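Local atomic coordinates of metal-dependent hydrolase (PDB entry 2F6K), a protein that probably catalyses a metal-dependent decarboxylation, as an amidohydrolase-family relative of aminocarboxymuconate-semialdehyde decarboxylase carrying a manganese ion in its TIM barrel. Residues K189-E194 / Y225-Y230. Sequence-based numbering, arbitrary orientation.
Sequences KYHFFE and YQVDVY
K189, the last residue of helix 171-189, lies against one face of the Y225 ring near the end of helix 210-225. Its CA stands over the ring centre, 3.5 Å from the centroid and 3° off the normal, a CH-pi contact. From there the side chain runs toward the phenol end: K189 CB comes within 3.5 Å of Y225 CZ. K189 CG lies 3.7 Å from Y225 CE1, and K189 CD comes nearest to Y225 OH, at 4.0 Å. CG is anti to the backbone N (chi1 177°), which keeps it beside the ring. The extended chain then bends at chi4, and NZ donates a hydrogen bond to the backbone O of I167 of a second subunit. A water 2.7 Å from Y225 OH lies in the ring plane and accepts a weak hydrogen bond from K189 NZ.

Beyond the helix end, H191 has positive phi and is the C-prime residue of a Schellman motif, which turns the chain into helix 192-195. Its imidazole presents an edge to the Y225 backbone, with H191 NE2 3.0 Å from Y225 O, while H191 CD2 approaches V227 CG2 at 4.1 Å. An alanine in place of Y225 would probably leave K189 without the aromatic face under its CA and CB, and the bridging water without its phenol partner.

The contact thus joins the C-terminal end of helix 171-189 and the turn that follows it to the region where helix 210-225 gives way to helix 229-235. Its centre is aliphatic-on-aromatic, whereas the lysine charge is carried past the phenol to a neighbouring subunit, linking this packing to the tetramer interface.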
loop_
_atom_site.group_PDB
_atom_site.type_symbol
_atom_site.label_atom_id
_atom_site.label_comp_id
_atom_site.label_asym_id
_atom_site.label_seq_id
_atom_site.Cartn_x
_atom_site.Cartn_y
_atom_site.Cartn_z
ATOM N N LYS A 189 -7.023 11.473 18.210
ATOM C CA LYS A 189 -7.748 10.223 18.367
ATOM C C LYS A 189 -7.387 9.478 19.659
ATOM O O LYS A 189 -8.264 8.945 20.340
ATOM C CB LYS A 189 -7.478 9.329 17.157
ATOM C CG LYS A 189 -8.119 7.940 17.231
ATOM C CD LYS A 189 -7.693 7.083 16.040
ATOM C CE LYS A 189 -8.120 5.625 16.194
ATOM N NZ LYS A 189 -9.599 5.498 16.266
ATOM N N TYR A 190 -6.104 9.444 19.999
ATOM C CA TYR A 190 -5.668 8.742 21.199
ATOM C C TYR A 190 -5.594 9.587 22.473
ATOM O O TYR A 190 -5.008 9.165 23.465
ATOM C CB TYR A 190 -4.327 8.061 20.928
ATOM C CG TYR A 190 -4.464 6.877 19.996
ATOM C CD1 TYR A 190 -5.259 5.784 20.349
ATOM C CD2 TYR A 190 -3.826 6.855 18.748
ATOM C CE1 TYR A 190 -5.422 4.699 19.488
ATOM C CE2 TYR A 190 -3.984 5.772 17.873
ATOM C CZ TYR A 190 -4.785 4.697 18.252
ATOM O OH TYR A 190 -4.971 3.632 17.399
ATOM N N HIS A 191 -6.193 10.775 22.432
ATOM C CA HIS A 191 -6.235 11.676 23.575
ATOM C C HIS A 191 -4.855 11.962 24.152
ATOM O O HIS A 191 -4.687 12.084 25.366
ATOM C CB HIS A 191 -7.136 11.084 24.659
ATOM C CG HIS A 191 -8.446 10.576 24.138
ATOM N ND1 HIS A 191 -8.632 9.271 23.736
ATOM C CD2 HIS A 191 -9.619 11.211 23.907
ATOM C CE1 HIS A 191 -9.864 9.124 23.279
ATOM N NE2 HIS A 191 -10.483 10.287 23.372
ATOM N N PHE A 192 -3.872 12.087 23.271
ATOM C CA PHE A 192 -2.505 12.335 23.690
ATOM C C PHE A 192 -2.336 13.570 24.580
ATOM O O PHE A 192 -1.750 13.491 25.664
ATOM C CB PHE A 192 -1.604 12.441 22.453
ATOM C CG PHE A 192 -0.141 12.551 22.776
ATOM C CD1 PHE A 192 0.405 13.751 23.207
ATOM C CD2 PHE A 192 0.688 11.441 22.668
ATOM C CE1 PHE A 192 1.763 13.849 23.531
ATOM C CE2 PHE A 192 2.050 11.525 22.988
ATOM C CZ PHE A 192 2.585 12.733 23.419
ATOM N N PHE A 193 -2.855 14.708 24.130
ATOM C CA PHE A 193 -2.719 15.957 24.877
ATOM C C PHE A 193 -3.501 15.972 26.194
ATOM O O PHE A 193 -3.148 16.678 27.141
ATOM C CB PHE A 193 -3.144 17.107 23.971
ATOM C CG PHE A 193 -2.486 17.067 22.617
ATOM C CD1 PHE A 193 -1.145 17.418 22.468
ATOM C CD2 PHE A 193 -3.189 16.615 21.503
ATOM C CE1 PHE A 193 -0.510 17.317 21.230
ATOM C CE2 PHE A 193 -2.561 16.512 20.258
ATOM C CZ PHE A 193 -1.214 16.864 20.124
ATOM N N GLU A 194 -4.558 15.174 26.240
ATOM C CA GLU A 194 -5.411 15.048 27.410
ATOM C C GLU A 194 -4.699 14.164 28.438
ATOM O O GLU A 194 -4.676 14.475 29.625
ATOM C CB GLU A 194 -6.727 14.415 26.966
ATOM C CG GLU A 194 -7.830 14.317 27.989
ATOM C CD GLU A 194 -9.123 13.800 27.351
ATOM O OE1 GLU A 194 -9.662 14.481 26.451
ATOM O OE2 GLU A 194 -9.601 12.712 27.732
ATOM N N TYR A 225 -13.940 12.096 19.355
ATOM C CA TYR A 225 -12.728 12.039 20.167
ATOM C C TYR A 225 -12.892 12.770 21.493
ATOM O O TYR A 225 -12.029 12.688 22.364
ATOM C CB TYR A 225 -11.542 12.647 19.416
ATOM C CG TYR A 225 -11.176 11.948 18.131
ATOM C CD1 TYR A 225 -11.527 10.613 17.907
ATOM C CD2 TYR A 225 -10.428 12.606 17.157
ATOM C CE1 TYR A 225 -11.136 9.957 16.751
ATOM C CE2 TYR A 225 -10.031 11.961 15.999
ATOM C CZ TYR A 225 -10.386 10.639 15.803
ATOM O OH TYR A 225 -9.976 9.998 14.661
ATOM N N GLN A 226 -13.999 13.485 21.643
ATOM C CA GLN A 226 -14.250 14.245 22.859
ATOM C C GLN A 226 -13.114 15.242 23.080
ATOM O O GLN A 226 -12.708 15.507 24.216
ATOM C CB GLN A 226 -14.367 13.301 24.055
ATOM C CG GLN A 226 -15.558 12.347 23.976
ATOM C CD GLN A 226 -16.923 13.057 23.903
ATOM O OE1 GLN A 226 -17.012 14.287 23.896
ATOM N NE2 GLN A 226 -17.990 12.270 23.848
ATOM N N VAL A 227 -12.607 15.786 21.976
ATOM C CA VAL A 227 -11.511 16.753 22.014
ATOM C C VAL A 227 -11.857 18.048 21.263
ATOM O O VAL A 227 -12.519 18.024 20.223
ATOM C CB VAL A 227 -10.222 16.137 21.401
ATOM C CG1 VAL A 227 -9.087 17.142 21.404
ATOM C CG2 VAL A 227 -9.809 14.920 22.199
ATOM N N ASP A 228 -11.426 19.182 21.809
ATOM C CA ASP A 228 -11.673 20.470 21.168
ATOM C C ASP A 228 -10.370 20.814 20.448
ATOM O O ASP A 228 -9.401 21.237 21.074
ATOM C CB ASP A 228 -12.001 21.535 22.218
ATOM C CG ASP A 228 -12.404 22.862 21.600
ATOM O OD1 ASP A 228 -11.701 23.330 20.672
ATOM O OD2 ASP A 228 -13.420 23.441 22.049
ATOM N N VAL A 229 -10.344 20.620 19.136
ATOM C CA VAL A 229 -9.136 20.864 18.361
ATOM C C VAL A 229 -8.567 22.271 18.557
ATOM O O VAL A 229 -7.345 22.461 18.578
ATOM C CB VAL A 229 -9.390 20.556 16.845
ATOM C CG1 VAL A 229 -10.370 21.558 16.243
ATOM C CG2 VAL A 229 -8.071 20.533 16.091
ATOM N N TYR A 230 -9.451 23.250 18.726
ATOM C CA TYR A 230 -9.025 24.632 18.929
ATOM C C TYR A 230 -8.288 24.826 20.246
ATOM O O TYR A 230 -7.392 25.665 20.325
ATOM C CB TYR A 230 -10.224 25.569 18.855
ATOM C CG TYR A 230 -10.950 25.430 17.546
ATOM C CD1 TYR A 230 -10.328 25.778 16.340
ATOM C CD2 TYR A 230 -12.251 24.924 17.500
ATOM C CE1 TYR A 230 -10.990 25.627 15.120
ATOM C CE2 TYR A 230 -12.919 24.770 16.293
ATOM C CZ TYR A 230 -12.286 25.124 15.104
ATOM O OH TYR A 230 -12.959 24.977 13.906
HETATM O O HOH W 1 -11.143 7.614 14.023
#